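Putative (Helicobacter pylori, PDB 4O8S) belongs to the nucleotidyltransferase superfamily, in the AbiEii toxin family, and probably transfers nucleotides to a substrate. Local coordinates at residues 17-21 / 119-123. Residues are numbered along the deposited sequence; the frame is centred on the assembly and turned at random.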
ATOM      1  N   VAL A  17       7.231 -11.852   4.163  1.00 26.39           N
ATOM      2  CA  VAL A  17       7.738 -11.163   2.969  1.00 28.85           C
ATOM      3  C   VAL A  17       9.228 -11.470   2.727  1.00 29.76           C
ATOM      4  O   VAL A  17       9.640 -11.722   1.591  1.00 30.31           O
ATOM      5  CB  VAL A  17       7.484  -9.637   3.037  1.00 32.37           C
ATOM      6  CG1 VAL A  17       7.968  -8.955   1.762  1.00 28.80           C
ATOM      7  CG2 VAL A  17       5.978  -9.360   3.255  1.00 24.15           C
ATOM      8  N   LYS A  18      10.025 -11.486   3.788  1.00 37.61           N
ATOM      9  CA  LYS A  18      11.436 -11.847   3.641  1.00 40.31           C
ATOM     10  C   LYS A  18      11.590 -13.286   3.105  1.00 40.44           C
ATOM     11  O   LYS A  18      12.429 -13.550   2.239  1.00 37.94           O
ATOM     12  CB  LYS A  18      12.174 -11.641   4.966  1.00 38.40           C
ATOM     13  CG  LYS A  18      12.472 -10.151   5.270  1.00 43.12           C
ATOM     14  CD  LYS A  18      12.778  -9.920   6.748  1.00 41.63           C
ATOM     15  CE  LYS A  18      13.698  -8.708   6.981  1.00 55.54           C
ATOM     16  NZ  LYS A  18      13.174  -7.389   6.485  1.00 52.86           N
ATOM     17  N   ASN A  19      10.750 -14.203   3.577  1.00 36.36           N
ATOM     18  CA  ASN A  19      10.798 -15.573   3.062  1.00 38.57           C
ATOM     19  C   ASN A  19      10.573 -15.631   1.556  1.00 41.31           C
ATOM     20  O   ASN A  19      11.184 -16.439   0.865  1.00 46.09           O
ATOM     21  CB  ASN A  19       9.789 -16.483   3.767  1.00 40.06           C
ATOM     22  CG  ASN A  19       9.970 -17.954   3.394  1.00 50.70           C
ATOM     23  OD1 ASN A  19       9.518 -18.406   2.333  1.00 51.10           O
ATOM     24  ND2 ASN A  19      10.645 -18.702   4.261  1.00 51.19           N
ATOM     25  N   LEU A  20       9.728 -14.746   1.041  1.00 34.25           N
ATOM     26  CA  LEU A  20       9.385 -14.767  -0.380  1.00 32.91           C
ATOM     27  C   LEU A  20      10.374 -14.024  -1.283  1.00 36.29           C
ATOM     28  O   LEU A  20      10.137 -13.901  -2.490  1.00 33.15           O
ATOM     29  CB  LEU A  20       7.979 -14.207  -0.585  1.00 32.58           C
ATOM     30  CG  LEU A  20       6.875 -14.936   0.190  1.00 35.13           C
ATOM     31  CD1 LEU A  20       5.572 -14.140   0.170  1.00 26.23           C
ATOM     32  CD2 LEU A  20       6.654 -16.334  -0.399  1.00 33.81           C
ATOM     33  N   ALA A  21      11.483 -13.543  -0.727  1.00 44.58           N
ATOM     34  CA  ALA A  21      12.433 -12.748  -1.521  1.00 42.51           C
ATOM     35  C   ALA A  21      13.090 -13.516  -2.682  1.00 45.64           C
ATOM     36  O   ALA A  21      13.561 -12.908  -3.658  1.00 44.28           O
ATOM     37  CB  ALA A  21      13.489 -12.124  -0.623  1.00 43.75           C
ATOM     38  N   GLU A 119      15.429  -3.789   2.190  1.00 31.67           N
ATOM     39  CA  GLU A 119      15.671  -4.637   3.358  1.00 34.78           C
ATOM     40  C   GLU A 119      15.328  -6.104   3.109  1.00 36.38           C
ATOM     41  O   GLU A 119      14.729  -6.776   3.955  1.00 38.39           O
ATOM     42  CB  GLU A 119      14.952  -4.108   4.601  1.00 38.18           C
ATOM     43  CG  GLU A 119      15.534  -2.784   5.128  1.00 41.25           C
ATOM     44  CD  GLU A 119      17.049  -2.857   5.411  1.00 49.11           C
ATOM     45  OE1 GLU A 119      17.567  -3.954   5.765  1.00 46.92           O
ATOM     46  OE2 GLU A 119      17.727  -1.805   5.279  1.00 51.28           O
ATOM     47  N   GLY A 120      15.737  -6.599   1.948  1.00 34.40           N
ATOM     48  CA  GLY A 120      15.576  -8.001   1.632  1.00 37.82           C
ATOM     49  C   GLY A 120      14.164  -8.350   1.191  1.00 38.03           C
ATOM     50  O   GLY A 120      13.814  -9.526   1.148  1.00 39.34           O
HETATM   51  N   MSE A 121      13.360  -7.346   0.844  1.00 29.50           N
HETATM   52  CA  MSE A 121      11.975  -7.611   0.444  1.00 34.31           C
HETATM   53  C   MSE A 121      11.679  -7.079  -0.944  1.00 31.21           C
HETATM   54  O   MSE A 121      11.998  -5.921  -1.240  1.00 28.90           O
HETATM   55  CB  MSE A 121      11.019  -6.952   1.437  1.00 30.07           C
HETATM   56  CG  MSE A 121      11.171  -7.463   2.846  1.00 32.51           C
HETATM   57 SE   MSE A 121       9.936  -6.494   4.086  1.00 37.50          SE
HETATM   58  CE  MSE A 121      10.966  -4.832   4.289  1.00 39.41           C
ATOM     59  N   ARG A 122      11.071  -7.917  -1.784  1.00 26.59           N
ATOM     60  CA  ARG A 122      10.651  -7.509  -3.126  1.00 25.50           C
ATOM     61  C   ARG A 122       9.359  -6.691  -3.038  1.00 30.40           C
ATOM     62  O   ARG A 122       8.324  -7.174  -2.537  1.00 27.00           O
ATOM     63  CB  ARG A 122      10.430  -8.742  -4.009  1.00 27.07           C
ATOM     64  CG  ARG A 122      11.713  -9.547  -4.297  1.00 32.84           C
ATOM     65  CD  ARG A 122      11.399 -10.906  -4.955  1.00 34.58           C
ATOM     66  NE  ARG A 122      10.409 -10.816  -6.034  1.00 35.37           N
ATOM     67  CZ  ARG A 122      10.693 -10.459  -7.285  1.00 39.83           C
ATOM     68  NH1 ARG A 122      11.939 -10.142  -7.623  1.00 41.41           N
ATOM     69  NH2 ARG A 122       9.735 -10.414  -8.206  1.00 39.38           N
ATOM     70  N   ILE A 123       9.414  -5.449  -3.504  1.00 31.78           N
ATOM     71  CA  ILE A 123       8.326  -4.505  -3.285  1.00 30.89           C
ATOM     72  C   ILE A 123       8.111  -3.707  -4.564  1.00 31.09           C
ATOM     73  O   ILE A 123       9.071  -3.445  -5.307  1.00 30.23           O
ATOM     74  CB  ILE A 123       8.670  -3.551  -2.104  1.00 32.37           C
ATOM     75  CG1 ILE A 123       8.839  -4.344  -0.804  1.00 35.29           C
ATOM     76  CG2 ILE A 123       7.595  -2.512  -1.880  1.00 30.47           C
ATOM     77  CD1 ILE A 123       8.853  -3.450   0.461  1.00 36.31           C
TER
HETATM   78  O   HOH W   1      10.108 -10.454  -0.930  1.00 29.88           O
HETATM   79  O   HOH W   2      15.001 -11.581   2.481  1.00 40.98           O
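M121, a selenomethionine here, lies against the last turn of helix 4-19: its CB sits 3.7 Å from V17 CG1, and its CG 3.8 Å from CG of K18, whose aliphatic stem runs past it to the hairpin turn. L35 of helix 29-36 also touches both V17 and M121, so the pair belongs to an apolar core that V17 extends to L46 and F48 of strand 46-50. Beyond the stem, K18 bends at its tip (chi4 near +60°) and NZ donates a hydrogen bond to E119 O at 3.0 Å. That carbonyl belongs to the two-residue turn of a β-hairpin, strands 115-118 and 121-124, in which E119 and G120 both have positive phi, as in a type I' turn. In this member of the nucleotidyltransferase superfamily, the contact thus brings the hairpin against the C-terminal end of the helix. There V17 O and K18 O take turn-like i+3 bonds, the first weak, and each also accepts from a bridging water: one links V17 O (2.9 Å) to R122 N (2.8 Å), the other K18 O (3.2 Å) to G120 O (2.7 Å). Past the helix end, A21 closes in, with CB 3.2 Å from G120 O and its own O 3.2 Å from R122 CD. The guanidinium of R122 finds its partners elsewhere, in a salt bridge to E112 and hydrogen bonds to the carbonyls of P24 and M25, while the R122 backbone pairs with L27 of strand 26-27.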